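Side-chain contacts in PP1b (PDB 6JDR), which probably unwinds RNA and DNA duplexes with 5' to 3' polarity, driven by ATP hydrolysis, as the zinc-binding helicase piece of the viral replicase polyprotein: residues H157-Q162 against L178-A183; H174-D179 against F223-A228; R210-G215 against A228-L233. The protein carries 1 engineered substitution. All coordinates share one frame; numbering follows the deposited sequence.

Contact 1: residues H157-Q162 against L178-A183; sequences HWLLQQ and LDMIRA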
ATOM      1  N   HIS A 157       5.285   2.334 -10.329  1.00 90.71           N
ATOM      2  CA  HIS A 157       6.703   2.169 -10.010  1.00 88.84           C
ATOM      3  C   HIS A 157       6.991   2.322  -8.511  1.00 83.57           C
ATOM      4  O   HIS A 157       7.995   1.804  -8.020  1.00 82.25           O
ATOM      5  CB  HIS A 157       7.544   3.154 -10.827  1.00 92.67           C
ATOM      6  CG  HIS A 157       7.324   3.047 -12.307  1.00 99.16           C
ATOM      7  ND1 HIS A 157       7.964   2.110 -13.090  1.00100.39           N
ATOM      8  CD2 HIS A 157       6.525   3.753 -13.144  1.00100.79           C
ATOM      9  CE1 HIS A 157       7.574   2.246 -14.345  1.00101.15           C
ATOM     10  NE2 HIS A 157       6.701   3.237 -14.404  1.00100.86           N
ATOM     11  N   TRP A 158       6.119   3.033  -7.792  1.00 76.81           N
ATOM     12  CA  TRP A 158       6.202   3.106  -6.331  1.00 74.40           C
ATOM     13  C   TRP A 158       6.058   1.718  -5.720  1.00 73.33           C
ATOM     14  O   TRP A 158       6.803   1.351  -4.810  1.00 71.53           O
ATOM     15  CB  TRP A 158       5.102   4.015  -5.767  1.00 73.71           C
ATOM     16  CG  TRP A 158       5.173   4.208  -4.268  1.00 72.82           C
ATOM     17  CD1 TRP A 158       5.806   5.220  -3.600  1.00 73.66           C
ATOM     18  CD2 TRP A 158       4.588   3.371  -3.258  1.00 71.71           C
ATOM     19  NE1 TRP A 158       5.653   5.065  -2.243  1.00 72.15           N
ATOM     20  CE2 TRP A 158       4.912   3.938  -2.005  1.00 71.71           C
ATOM     21  CE3 TRP A 158       3.826   2.196  -3.291  1.00 70.97           C
ATOM     22  CZ2 TRP A 158       4.498   3.371  -0.796  1.00 72.13           C
ATOM     23  CZ3 TRP A 158       3.416   1.632  -2.088  1.00 71.40           C
ATOM     24  CH2 TRP A 158       3.753   2.221  -0.857  1.00 71.84           C
ATOM     25  N   LEU A 159       5.088   0.960  -6.227  1.00 72.26           N
ATOM     26  CA  LEU A 159       4.792  -0.378  -5.721  1.00 72.33           C
ATOM     27  C   LEU A 159       5.937  -1.360  -5.960  1.00 72.93           C
ATOM     28  O   LEU A 159       6.195  -2.227  -5.123  1.00 71.79           O
ATOM     29  CB  LEU A 159       3.509  -0.910  -6.367  1.00 72.42           C
ATOM     30  CG  LEU A 159       3.063  -2.323  -5.986  1.00 72.09           C
ATOM     31  CD1 LEU A 159       2.844  -2.437  -4.485  1.00 72.19           C
ATOM     32  CD2 LEU A 159       1.801  -2.694  -6.750  1.00 72.59           C
ATOM     33  N   LEU A 160       6.615  -1.226  -7.099  1.00 75.43           N
ATOM     34  CA  LEU A 160       7.706  -2.134  -7.460  1.00 77.95           C
ATOM     35  C   LEU A 160       8.934  -1.946  -6.560  1.00 79.16           C
ATOM     36  O   LEU A 160       9.636  -2.911  -6.250  1.00 78.52           O
ATOM     37  CB  LEU A 160       8.088  -1.949  -8.932  1.00 79.18           C
ATOM     38  CG  LEU A 160       6.987  -2.271  -9.949  1.00 80.56           C
ATOM     39  CD1 LEU A 160       7.353  -1.753 -11.332  1.00 81.70           C
ATOM     40  CD2 LEU A 160       6.703  -3.765  -9.995  1.00 80.91           C
ATOM     41  N   GLN A 161       9.182  -0.706  -6.140  1.00 79.45           N
ATOM     42  CA  GLN A 161      10.278  -0.405  -5.215  1.00 80.56           C
ATOM     43  C   GLN A 161       9.966  -0.847  -3.781  1.00 80.23           C
ATOM     44  O   GLN A 161      10.880  -1.094  -2.990  1.00 81.07           O
ATOM     45  CB  GLN A 161      10.593   1.096  -5.232  1.00 82.26           C
ATOM     46  CG  GLN A 161      11.099   1.620  -6.569  1.00 83.55           C
ATOM     47  CD  GLN A 161      11.241   3.133  -6.587  1.00 85.49           C
ATOM     48  OE1 GLN A 161      11.941   3.708  -5.750  1.00 87.34           O
ATOM     49  NE2 GLN A 161      10.580   3.788  -7.541  1.00 84.88           N
ATOM     50  N   GLN A 162       8.677  -0.938  -3.454  1.00 77.91           N
ATOM     51  CA  GLN A 162       8.222  -1.286  -2.104  1.00 75.41           C
ATOM     52  C   GLN A 162       8.019  -2.786  -1.895  1.00 72.69           C
ATOM     53  O   GLN A 162       8.182  -3.281  -0.781  1.00 72.58           O
ATOM     54  CB  GLN A 162       6.911  -0.556  -1.793  1.00 76.38           C
ATOM     55  CG  GLN A 162       7.059   0.954  -1.667  1.00 77.64           C
ATOM     56  CD  GLN A 162       7.593   1.396  -0.315  1.00 79.33           C
ATOM     57  OE1 GLN A 162       7.710   0.597   0.617  1.00 79.13           O
ATOM     58  NE2 GLN A 162       7.920   2.681  -0.201  1.00 80.21           N
ATOM     59  N   LEU A 178      -3.559  -9.956 -14.058  1.00 51.20           N
ATOM     60  CA  LEU A 178      -2.644 -10.151 -15.188  1.00 53.13           C
ATOM     61  C   LEU A 178      -1.725  -8.946 -15.381  1.00 54.28           C
ATOM     62  O   LEU A 178      -0.526  -9.106 -15.622  1.00 54.96           O
ATOM     63  CB  LEU A 178      -3.425 -10.428 -16.480  1.00 53.09           C
ATOM     64  CG  LEU A 178      -2.618 -10.751 -17.748  1.00 53.23           C
ATOM     65  CD1 LEU A 178      -1.675 -11.928 -17.535  1.00 53.44           C
ATOM     66  CD2 LEU A 178      -3.561 -11.031 -18.912  1.00 53.33           C
ATOM     67  N   ASP A 179      -2.291  -7.748 -15.280  1.00 55.04           N
ATOM     68  CA  ASP A 179      -1.510  -6.518 -15.368  1.00 55.96           C
ATOM     69  C   ASP A 179      -0.411  -6.503 -14.308  1.00 57.38           C
ATOM     70  O   ASP A 179       0.743  -6.194 -14.605  1.00 56.65           O
ATOM     71  CB  ASP A 179      -2.413  -5.290 -15.189  1.00 55.97           C
ATOM     72  CG  ASP A 179      -3.394  -5.101 -16.337  1.00 56.33           C
ATOM     73  OD1 ASP A 179      -3.210  -5.718 -17.411  1.00 55.85           O
ATOM     74  OD2 ASP A 179      -4.356  -4.323 -16.159  1.00 56.83           O
ATOM     75  N   MET A 180      -0.777  -6.854 -13.077  1.00 58.64           N
ATOM     76  CA  MET A 180       0.163  -6.859 -11.960  1.00 59.66           C
ATOM     77  C   MET A 180       1.268  -7.889 -12.172  1.00 58.25           C
ATOM     78  O   MET A 180       2.438  -7.601 -11.926  1.00 57.96           O
ATOM     79  CB  MET A 180      -0.572  -7.145 -10.645  1.00 61.05           C
ATOM     80  CG  MET A 180       0.265  -6.970  -9.384  1.00 63.26           C
ATOM     81  SD  MET A 180       0.557  -5.244  -8.938  1.00 66.12           S
ATOM     82  CE  MET A 180       2.153  -4.938  -9.688  1.00 67.17           C
ATOM     83  N   ILE A 181       0.895  -9.084 -12.623  1.00 58.23           N
ATOM     84  CA  ILE A 181       1.862 -10.159 -12.876  1.00 60.07           C
ATOM     85  C   ILE A 181       2.900  -9.748 -13.925  1.00 61.35           C
ATOM     86  O   ILE A 181       4.080 -10.057 -13.782  1.00 64.92           O
ATOM     87  CB  ILE A 181       1.156 -11.473 -13.301  1.00 60.01           C
ATOM     88  CG1 ILE A 181       0.443 -12.098 -12.099  1.00 58.70           C
ATOM     89  CG2 ILE A 181       2.152 -12.482 -13.869  1.00 60.23           C
ATOM     90  CD1 ILE A 181      -0.603 -13.125 -12.473  1.00 59.23           C
ATOM     91  N   ARG A 182       2.454  -9.052 -14.967  1.00 61.31           N
ATOM     92  CA  ARG A 182       3.352  -8.568 -16.013  1.00 62.07           C
ATOM     93  C   ARG A 182       4.282  -7.462 -15.511  1.00 62.91           C
ATOM     94  O   ARG A 182       5.440  -7.397 -15.915  1.00 65.22           O
ATOM     95  CB  ARG A 182       2.549  -8.064 -17.220  1.00 62.31           C
ATOM     96  CG  ARG A 182       1.899  -9.173 -18.034  1.00 61.62           C
ATOM     97  CD  ARG A 182       0.818  -8.627 -18.954  1.00 60.46           C
ATOM     98  NE  ARG A 182       0.257  -9.655 -19.832  1.00 58.88           N
ATOM     99  CZ  ARG A 182      -0.790  -9.473 -20.635  1.00 57.71           C
ATOM    100  NH1 ARG A 182      -1.413  -8.299 -20.682  1.00 56.70           N
ATOM    101  NH2 ARG A 182      -1.221 -10.472 -21.398  1.00 56.90           N
ATOM    102  N   ALA A 183       3.771  -6.594 -14.640  1.00 63.73           N
ATOM    103  CA  ALA A 183       4.557  -5.489 -14.090  1.00 62.91           C
ATOM    104  C   ALA A 183       5.623  -5.974 -13.109  1.00 64.22           C
ATOM    105  O   ALA A 183       6.696  -5.383 -13.015  1.00 65.86           O
ATOM    106  CB  ALA A 183       3.649  -4.473 -13.417  1.00 62.24           C
TER
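Leu160 and Ala183 bring the backbones of 157-162 and 178-183 nearest each other, their CA atoms 8.1 Å apart, so the backbones stay apart and the gap is bridged by side chains, one of which rests on a main-chain carbonyl. Both belong to the RecA-like P-loop NTPase fold of the superfamily 1 helicase core: helix 155-162 begins within a sequence that fits a Walker A motif, and helix 174-184 follows strand 168-171 of the parallel sheet.

The buried half is a meeting of Leu159 and Met180, tip to tip. Leu159 extends away from its own helix with CG anti to the backbone N (chi1 178°), and its CD2 methyl lies 3.6 Å from Met180 SD. Met180 does not aim straight across. Its chain leaves the backbone with CG anti to N, then bends at chi2 (75°) and again at chi3, which presents both the sulfur and the terminal methyl to the leucine; Met180 CE is 3.7 Å from Leu159 CD2. The contact is purely apolar, one methyl of leucine resting on the thioether end of the methionine, and the side chain of Met180 also lies near that of Asp225.

Nearer the rim, the methyl of Ala183 is directed at helix 155-162 and also touches residues of the probable Walker A loop. The opposite flank of helix 174-184 is covered differently, with Ile181 on Phe189 and Phe199. Leu160 closes the partly exposed edge: its CD2 comes down on the main chain, 3.4 Å from Ala183 O.

Contact 2: residues H174-D179 against F223-A228; sequences HQTMLD and FLDEAA. With ZN (zinc ion), chain E.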
ATOM      1  N   HIS A 174      -9.438 -10.560 -12.884  1.00 41.28           N
ATOM      2  CA  HIS A 174      -8.487 -11.374 -13.647  1.00 42.11           C
ATOM      3  C   HIS A 174      -7.510 -10.491 -14.413  1.00 42.31           C
ATOM      4  O   HIS A 174      -6.317 -10.780 -14.468  1.00 42.87           O
ATOM      5  CB  HIS A 174      -9.228 -12.283 -14.630  1.00 41.63           C
ATOM      6  CG  HIS A 174      -9.987 -13.391 -13.973  1.00 41.99           C
ATOM      7  ND1 HIS A 174     -10.554 -14.425 -14.683  1.00 42.93           N
ATOM      8  CD2 HIS A 174     -10.259 -13.638 -12.670  1.00 43.04           C
ATOM      9  CE1 HIS A 174     -11.159 -15.252 -13.848  1.00 43.46           C
ATOM     10  NE2 HIS A 174     -10.994 -14.798 -12.620  1.00 43.26           N
ATOM     11  N   GLN A 175      -8.030  -9.417 -14.998  1.00 42.46           N
ATOM     12  CA  GLN A 175      -7.234  -8.530 -15.822  1.00 43.80           C
ATOM     13  C   GLN A 175      -6.225  -7.749 -14.994  1.00 43.93           C
ATOM     14  O   GLN A 175      -5.060  -7.648 -15.378  1.00 45.24           O
ATOM     15  CB  GLN A 175      -8.134  -7.561 -16.594  1.00 45.11           C
ATOM     16  CG  GLN A 175      -7.395  -6.727 -17.634  1.00 47.03           C
ATOM     17  CD  GLN A 175      -6.653  -7.585 -18.645  1.00 48.82           C
ATOM     18  OE1 GLN A 175      -7.213  -8.530 -19.206  1.00 50.04           O
ATOM     19  NE2 GLN A 175      -5.387  -7.262 -18.880  1.00 50.13           N
ATOM     20  N   THR A 176      -6.668  -7.200 -13.864  1.00 43.64           N
ATOM     21  CA  THR A 176      -5.772  -6.459 -12.974  1.00 42.37           C
ATOM     22  C   THR A 176      -4.714  -7.406 -12.414  1.00 42.44           C
ATOM     23  O   THR A 176      -3.549  -7.047 -12.311  1.00 43.51           O
ATOM     24  CB  THR A 176      -6.527  -5.740 -11.830  1.00 41.98           C
ATOM     25  OG1 THR A 176      -7.286  -6.682 -11.062  1.00 40.82           O
ATOM     26  CG2 THR A 176      -7.464  -4.670 -12.393  1.00 41.43           C
ATOM     27  N   MET A 177      -5.122  -8.626 -12.084  1.00 43.51           N
ATOM     28  CA  MET A 177      -4.179  -9.679 -11.712  1.00 47.05           C
ATOM     29  C   MET A 177      -3.126  -9.909 -12.797  1.00 49.51           C
ATOM     30  O   MET A 177      -1.943 -10.046 -12.486  1.00 50.00           O
ATOM     31  CB  MET A 177      -4.920 -10.992 -11.424  1.00 47.12           C
ATOM     32  CG  MET A 177      -4.021 -12.128 -10.972  1.00 48.01           C
ATOM     33  SD  MET A 177      -4.949 -13.621 -10.589  1.00 49.30           S
ATOM     34  CE  MET A 177      -3.623 -14.735 -10.135  1.00 49.07           C
ATOM     35  N   LEU A 178      -3.559  -9.956 -14.058  1.00 51.20           N
ATOM     36  CA  LEU A 178      -2.644 -10.151 -15.188  1.00 53.13           C
ATOM     37  C   LEU A 178      -1.725  -8.946 -15.381  1.00 54.28           C
ATOM     38  O   LEU A 178      -0.526  -9.106 -15.622  1.00 54.96           O
ATOM     39  CB  LEU A 178      -3.425 -10.428 -16.480  1.00 53.09           C
ATOM     40  CG  LEU A 178      -2.618 -10.751 -17.748  1.00 53.23           C
ATOM     41  CD1 LEU A 178      -1.675 -11.928 -17.535  1.00 53.44           C
ATOM     42  CD2 LEU A 178      -3.561 -11.031 -18.912  1.00 53.33           C
ATOM     43  N   ASP A 179      -2.291  -7.748 -15.280  1.00 55.04           N
ATOM     44  CA  ASP A 179      -1.510  -6.518 -15.368  1.00 55.96           C
ATOM     45  C   ASP A 179      -0.411  -6.503 -14.308  1.00 57.38           C
ATOM     46  O   ASP A 179       0.743  -6.194 -14.605  1.00 56.65           O
ATOM     47  CB  ASP A 179      -2.413  -5.290 -15.189  1.00 55.97           C
ATOM     48  CG  ASP A 179      -3.394  -5.101 -16.337  1.00 56.33           C
ATOM     49  OD1 ASP A 179      -3.210  -5.718 -17.411  1.00 55.85           O
ATOM     50  OD2 ASP A 179      -4.356  -4.323 -16.159  1.00 56.83           O
ATOM     51  N   PHE A 223      -0.685  -5.923   0.193  1.00 48.05           N
ATOM     52  CA  PHE A 223      -1.033  -4.756  -0.612  1.00 46.25           C
ATOM     53  C   PHE A 223      -2.383  -4.953  -1.291  1.00 44.78           C
ATOM     54  O   PHE A 223      -2.793  -6.084  -1.562  1.00 43.78           O
ATOM     55  CB  PHE A 223       0.032  -4.509  -1.681  1.00 46.49           C
ATOM     56  CG  PHE A 223       1.376  -4.126  -1.128  1.00 46.29           C
ATOM     57  CD1 PHE A 223       1.780  -2.802  -1.110  1.00 46.46           C
ATOM     58  CD2 PHE A 223       2.241  -5.094  -0.634  1.00 47.50           C
ATOM     59  CE1 PHE A 223       3.017  -2.445  -0.605  1.00 47.52           C
ATOM     60  CE2 PHE A 223       3.484  -4.746  -0.128  1.00 47.89           C
ATOM     61  CZ  PHE A 223       3.872  -3.417  -0.113  1.00 47.73           C
ATOM     62  N   LEU A 224      -3.059  -3.840  -1.572  1.00 43.63           N
ATOM     63  CA  LEU A 224      -4.341  -3.852  -2.267  1.00 42.57           C
ATOM     64  C   LEU A 224      -4.239  -3.026  -3.551  1.00 43.05           C
ATOM     65  O   LEU A 224      -4.156  -1.795  -3.512  1.00 41.55           O
ATOM     66  CB  LEU A 224      -5.447  -3.283  -1.367  1.00 42.22           C
ATOM     67  CG  LEU A 224      -6.845  -3.914  -1.390  1.00 40.43           C
ATOM     68  CD1 LEU A 224      -7.895  -2.834  -1.179  1.00 39.67           C
ATOM     69  CD2 LEU A 224      -7.143  -4.691  -2.661  1.00 41.14           C
ATOM     70  N   ASP A 225      -4.242  -3.723  -4.683  1.00 44.24           N
ATOM     71  CA  ASP A 225      -4.165  -3.102  -6.000  1.00 44.70           C
ATOM     72  C   ASP A 225      -5.538  -2.545  -6.367  1.00 44.24           C
ATOM     73  O   ASP A 225      -6.556  -3.106  -5.976  1.00 45.39           O
ATOM     74  CB  ASP A 225      -3.714  -4.160  -7.015  1.00 46.09           C
ATOM     75  CG  ASP A 225      -3.547  -3.613  -8.423  1.00 48.08           C
ATOM     76  OD1 ASP A 225      -3.002  -2.498  -8.594  1.00 48.97           O
ATOM     77  OD2 ASP A 225      -3.952  -4.327  -9.367  1.00 48.97           O
ATOM     78  N   GLU A 226      -5.561  -1.431  -7.094  1.00 43.82           N
ATOM     79  CA  GLU A 226      -6.808  -0.849  -7.608  1.00 44.73           C
ATOM     80  C   GLU A 226      -7.873  -0.710  -6.521  1.00 43.90           C
ATOM     81  O   GLU A 226      -9.021  -1.116  -6.707  1.00 44.17           O
ATOM     82  CB  GLU A 226      -7.357  -1.696  -8.768  1.00 47.24           C
ATOM     83  CG  GLU A 226      -6.443  -1.797  -9.982  1.00 48.64           C
ATOM     84  CD  GLU A 226      -6.371  -0.509 -10.778  1.00 49.68           C
ATOM     85  OE1 GLU A 226      -7.436   0.079 -11.067  1.00 53.07           O
ATOM     86  OE2 GLU A 226      -5.249  -0.089 -11.124  1.00 50.02           O
ATOM     87  N   ALA A 227      -7.491  -0.120  -5.394  1.00 43.58           N
ATOM     88  CA  ALA A 227      -8.353  -0.068  -4.210  1.00 42.72           C
ATOM     89  C   ALA A 227      -9.753   0.501  -4.465  1.00 41.94           C
ATOM     90  O   ALA A 227     -10.728   0.021  -3.892  1.00 43.08           O
ATOM     91  CB  ALA A 227      -7.665   0.710  -3.100  1.00 44.18           C
ATOM     92  N   ALA A 228      -9.856   1.507  -5.328  1.00 41.44           N
ATOM     93  CA  ALA A 228     -11.142   2.169  -5.599  1.00 40.37           C
ATOM     94  C   ALA A 228     -12.118   1.305  -6.399  1.00 39.52           C
ATOM     95  O   ALA A 228     -13.306   1.629  -6.491  1.00 39.19           O
ATOM     96  CB  ALA A 228     -10.911   3.491  -6.314  1.00 39.38           C
TER
HETATM   97 ZN    ZN E 504     -15.095   2.620  -7.622  1.00 60.27          ZN
HETATM   98  O   HOH W   1      -3.050  -4.151 -11.905  1.00 53.66           O
HETATM   99  O   HOH W   2     -14.171   4.872  -6.897  1.00 50.72           O
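Thr176 is the residue of helix 174-184 that meets the loop after strand 222-224, and it touches two acidic side chains at once. The whole contact buries only 90 Å². The threonine methyl CG2 lies 3.9 Å from Glu226 CG, the two side chains crossing obliquely, while Thr176 CB sits 3.8 Å from Asp225 OD2.

The threonine hydroxyl is turned away from these acids. With chi1 at 57°, OG1 lies between the backbone N and the carbonyl carbon and is hydrogen-bonded to Thr171 OG1 and Thr173 N. Thr171 OG1 also bonds to Asp225 OD2, so one hydroxyl at the end of strand 168-171 ties both sides together. Water 1 makes a second bridge, donating to Asp225 OD2 at 2.7 Å and to Thr176 O at 3.0 Å. Two bonds therefore grip this carboxylate oxygen, which would limit rotation of the buried group.

Toward solvent the contact opens out. Asp179 has its CB directed at the loop, yet the side chain does not reach it and is held within its own helix by Gln175 NE2, 3.0 Å from Asp179 OD1 and above the carboxylate plane. Glu226, bent at chi2, turns its carboxylate away from the threonine, and its side chain comes within about 3 Å of a zinc ion at the nearest atoms. Farther along, Ala228 O binds a different zinc ion at 2.3 Å, together with Ser260 O and water 2. A hydrophobic strand followed directly by Asp225-Glu226, beside the probable P-loop, is consistent with the Walker B motif (motif II) of superfamily 1 helicases; in this protein both acids are known zinc ligands.

Contact 3: residues R210-G215 against A228-L233; sequences RILAGG and AYCNHL. With ZN (zinc ion), chain E.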
ATOM      1  N   ARG A 210      -2.641 -12.455  -5.624  1.00 48.97           N
ATOM      2  CA  ARG A 210      -3.838 -13.199  -5.257  1.00 48.33           C
ATOM      3  C   ARG A 210      -5.084 -12.438  -5.690  1.00 46.43           C
ATOM      4  O   ARG A 210      -5.171 -11.222  -5.516  1.00 43.68           O
ATOM      5  CB  ARG A 210      -3.870 -13.443  -3.746  1.00 49.97           C
ATOM      6  CG  ARG A 210      -2.727 -14.301  -3.218  1.00 52.46           C
ATOM      7  CD  ARG A 210      -2.998 -15.791  -3.383  1.00 55.49           C
ATOM      8  NE  ARG A 210      -4.005 -16.282  -2.441  1.00 58.83           N
ATOM      9  CZ  ARG A 210      -4.431 -17.542  -2.388  1.00 59.61           C
ATOM     10  N   ILE A 211      -6.037 -13.164  -6.269  1.00 45.12           N
ATOM     11  CA  ILE A 211      -7.328 -12.595  -6.629  1.00 44.01           C
ATOM     12  C   ILE A 211      -8.064 -12.267  -5.331  1.00 42.95           C
ATOM     13  O   ILE A 211      -8.077 -13.075  -4.403  1.00 43.35           O
ATOM     14  CB  ILE A 211      -8.148 -13.552  -7.536  1.00 44.07           C
ATOM     15  CG1 ILE A 211      -9.334 -12.826  -8.177  1.00 43.75           C
ATOM     16  CG2 ILE A 211      -8.633 -14.781  -6.774  1.00 45.23           C
ATOM     17  CD1 ILE A 211      -8.948 -11.911  -9.318  1.00 44.45           C
ATOM     18  N   LEU A 212      -8.652 -11.074  -5.266  1.00 41.48           N
ATOM     19  CA  LEU A 212      -9.251 -10.571  -4.027  1.00 40.43           C
ATOM     20  C   LEU A 212     -10.355 -11.481  -3.475  1.00 41.82           C
ATOM     21  O   LEU A 212     -10.410 -11.722  -2.268  1.00 41.17           O
ATOM     22  CB  LEU A 212      -9.780  -9.148  -4.238  1.00 39.11           C
ATOM     23  CG  LEU A 212     -10.447  -8.449  -3.049  1.00 37.97           C
ATOM     24  CD1 LEU A 212      -9.522  -8.377  -1.847  1.00 37.38           C
ATOM     25  CD2 LEU A 212     -10.907  -7.056  -3.443  1.00 38.01           C
ATOM     26  N   ALA A 213     -11.211 -11.999  -4.359  1.00 42.52           N
ATOM     27  CA  ALA A 213     -12.323 -12.878  -3.954  1.00 43.31           C
ATOM     28  C   ALA A 213     -11.884 -14.175  -3.257  1.00 45.13           C
ATOM     29  O   ALA A 213     -12.667 -14.770  -2.521  1.00 46.02           O
ATOM     30  CB  ALA A 213     -13.199 -13.207  -5.155  1.00 42.35           C
ATOM     31  N   GLY A 214     -10.645 -14.607  -3.491  1.00 47.26           N
ATOM     32  CA  GLY A 214     -10.097 -15.797  -2.842  1.00 49.74           C
ATOM     33  C   GLY A 214      -9.934 -15.683  -1.332  1.00 52.97           C
ATOM     34  O   GLY A 214      -9.895 -16.697  -0.635  1.00 55.32           O
ATOM     35  N   GLY A 215      -9.828 -14.458  -0.824  1.00 55.42           N
ATOM     36  CA  GLY A 215      -9.743 -14.223   0.616  1.00 57.91           C
ATOM     37  C   GLY A 215      -8.316 -14.210   1.128  1.00 60.05           C
ATOM     38  O   GLY A 215      -7.368 -14.334   0.356  1.00 59.35           O
ATOM     39  N   ALA A 228      -9.856   1.507  -5.328  1.00 41.44           N
ATOM     40  CA  ALA A 228     -11.142   2.169  -5.599  1.00 40.37           C
ATOM     41  C   ALA A 228     -12.118   1.305  -6.399  1.00 39.52           C
ATOM     42  O   ALA A 228     -13.306   1.629  -6.491  1.00 39.19           O
ATOM     43  CB  ALA A 228     -10.911   3.491  -6.314  1.00 39.38           C
ATOM     44  N   TYR A 229     -11.620   0.214  -6.975  1.00 39.75           N
ATOM     45  CA  TYR A 229     -12.440  -0.687  -7.770  1.00 40.95           C
ATOM     46  C   TYR A 229     -12.851  -1.953  -7.014  1.00 38.98           C
ATOM     47  O   TYR A 229     -13.622  -2.754  -7.532  1.00 38.07           O
ATOM     48  CB  TYR A 229     -11.682  -1.062  -9.045  1.00 43.85           C
ATOM     49  CG  TYR A 229     -11.382   0.131  -9.920  1.00 48.51           C
ATOM     50  CD1 TYR A 229     -12.219   0.467 -10.982  1.00 51.48           C
ATOM     51  CD2 TYR A 229     -10.274   0.944  -9.674  1.00 52.41           C
ATOM     52  CE1 TYR A 229     -11.957   1.571 -11.780  1.00 53.17           C
ATOM     53  CE2 TYR A 229     -10.005   2.049 -10.466  1.00 53.95           C
ATOM     54  CZ  TYR A 229     -10.850   2.357 -11.518  1.00 55.52           C
ATOM     55  OH  TYR A 229     -10.592   3.449 -12.316  1.00 59.31           O
ATOM     56  N   CYS A 230     -12.368  -2.120  -5.786  1.00 38.11           N
ATOM     57  CA  CYS A 230     -12.464  -3.412  -5.098  1.00 38.12           C
ATOM     58  C   CYS A 230     -13.815  -3.689  -4.457  1.00 36.86           C
ATOM     59  O   CYS A 230     -14.562  -2.772  -4.136  1.00 38.27           O
ATOM     60  CB  CYS A 230     -11.372  -3.530  -4.039  1.00 38.85           C
ATOM     61  SG  CYS A 230      -9.747  -3.881  -4.728  1.00 39.61           S
ATOM     62  N   ASN A 231     -14.104  -4.972  -4.269  1.00 36.23           N
ATOM     63  CA  ASN A 231     -15.323  -5.419  -3.603  1.00 35.84           C
ATOM     64  C   ASN A 231     -15.260  -5.076  -2.122  1.00 34.96           C
ATOM     65  O   ASN A 231     -14.320  -5.460  -1.435  1.00 33.55           O
ATOM     66  CB  ASN A 231     -15.500  -6.928  -3.796  1.00 36.31           C
ATOM     67  CG  ASN A 231     -16.739  -7.471  -3.100  1.00 37.39           C
ATOM     68  OD1 ASN A 231     -16.791  -7.552  -1.869  1.00 38.91           O
ATOM     69  ND2 ASN A 231     -17.731  -7.872  -3.886  1.00 36.87           N
ATOM     70  N   HIS A 232     -16.274  -4.367  -1.633  1.00 34.95           N
ATOM     71  CA  HIS A 232     -16.241  -3.809  -0.279  1.00 34.61           C
ATOM     72  C   HIS A 232     -16.177  -4.892   0.791  1.00 34.56           C
ATOM     73  O   HIS A 232     -15.398  -4.783   1.731  1.00 35.41           O
ATOM     74  CB  HIS A 232     -17.447  -2.897  -0.032  1.00 33.79           C
ATOM     75  CG  HIS A 232     -17.453  -1.660  -0.871  1.00 33.36           C
ATOM     76  ND1 HIS A 232     -18.369  -0.645  -0.691  1.00 33.71           N
ATOM     77  CD2 HIS A 232     -16.656  -1.271  -1.894  1.00 33.33           C
ATOM     78  CE1 HIS A 232     -18.146   0.309  -1.577  1.00 33.58           C
ATOM     79  NE2 HIS A 232     -17.111  -0.046  -2.319  1.00 33.72           N
ATOM     80  N   LEU A 233     -16.983  -5.937   0.633  1.00 34.83           N
ATOM     81  CA  LEU A 233     -17.018  -7.032   1.602  1.00 35.45           C
ATOM     82  C   LEU A 233     -15.699  -7.803   1.638  1.00 36.56           C
ATOM     83  O   LEU A 233     -15.236  -8.186   2.714  1.00 38.28           O
ATOM     84  CB  LEU A 233     -18.181  -7.989   1.301  1.00 35.05           C
ATOM     85  CG  LEU A 233     -18.419  -9.100   2.334  1.00 35.29           C
ATOM     86  CD1 LEU A 233     -18.834  -8.522   3.680  1.00 35.01           C
ATOM     87  CD2 LEU A 233     -19.464 -10.087   1.839  1.00 35.20           C
TER
HETATM   88 ZN    ZN E 504     -15.095   2.620  -7.622  1.00 60.27          ZN
HETATM   89  O   HOH W   2     -14.171   4.872  -6.897  1.00 50.72           O
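Leu212 packs on Cys230 where an edge strand of the RecA-like parallel sheet, 208-211, gives way to a 3-10 turn beside the approach to helix 232-239. The second segment starts at Ala228, in a short 3-10 segment; Ala228 O binds the zinc ion 2.3 Å away, well apart from the leucine. The chain then extends and reaches Cys230, which is buried. With chi1 at 180°, the Leu212 chain runs out from its turn and lays CD2 against the cysteine, 3.6 Å from both Cys230 CB and Cys230 SG. The sulfur lies beside its own backbone N, and the residue is further covered by Pro172 and Val235.

Next comes Asn231, more exposed, its main-chain N 3.9 Å from Leu212 CD2. It occupies the N-cap position, and its OD1 accepts a hydrogen bond from Asp234 N. His232 and Leu233 then begin the helix, directing their side chains to Val67 instead, while Leu212 continues onto Asp234 and Leu238 further along. Leu212 itself is held in a turn, its O accepting a hydrogen bond from Gly215 N at 3.1 Å.

All three contacts lie in one RecA-like domain; contacts 1 and 2 border the probable ATP-binding loop. Contacts 1 and 2 share helix 174-184, which shows Met180 to helix 155-162 and Thr176 to the acidic loop; their centres are 10 Å apart, and they touch where Leu159 CD1 packs 3.6 Å from Phe223 CD1. Contact 3 lies beyond, 9 Å from contact 2 between centres. Cys230 SG joins these two, 3.4 Å from Leu224 CD2, and both hold Ala228 and its zinc. Contacts 1 and 3 do not meet, with centres about 17 Å apart. The zinc near Glu226 sits about 6 Å from Met180 and about 10 Å from Cys230, measured to the side chains.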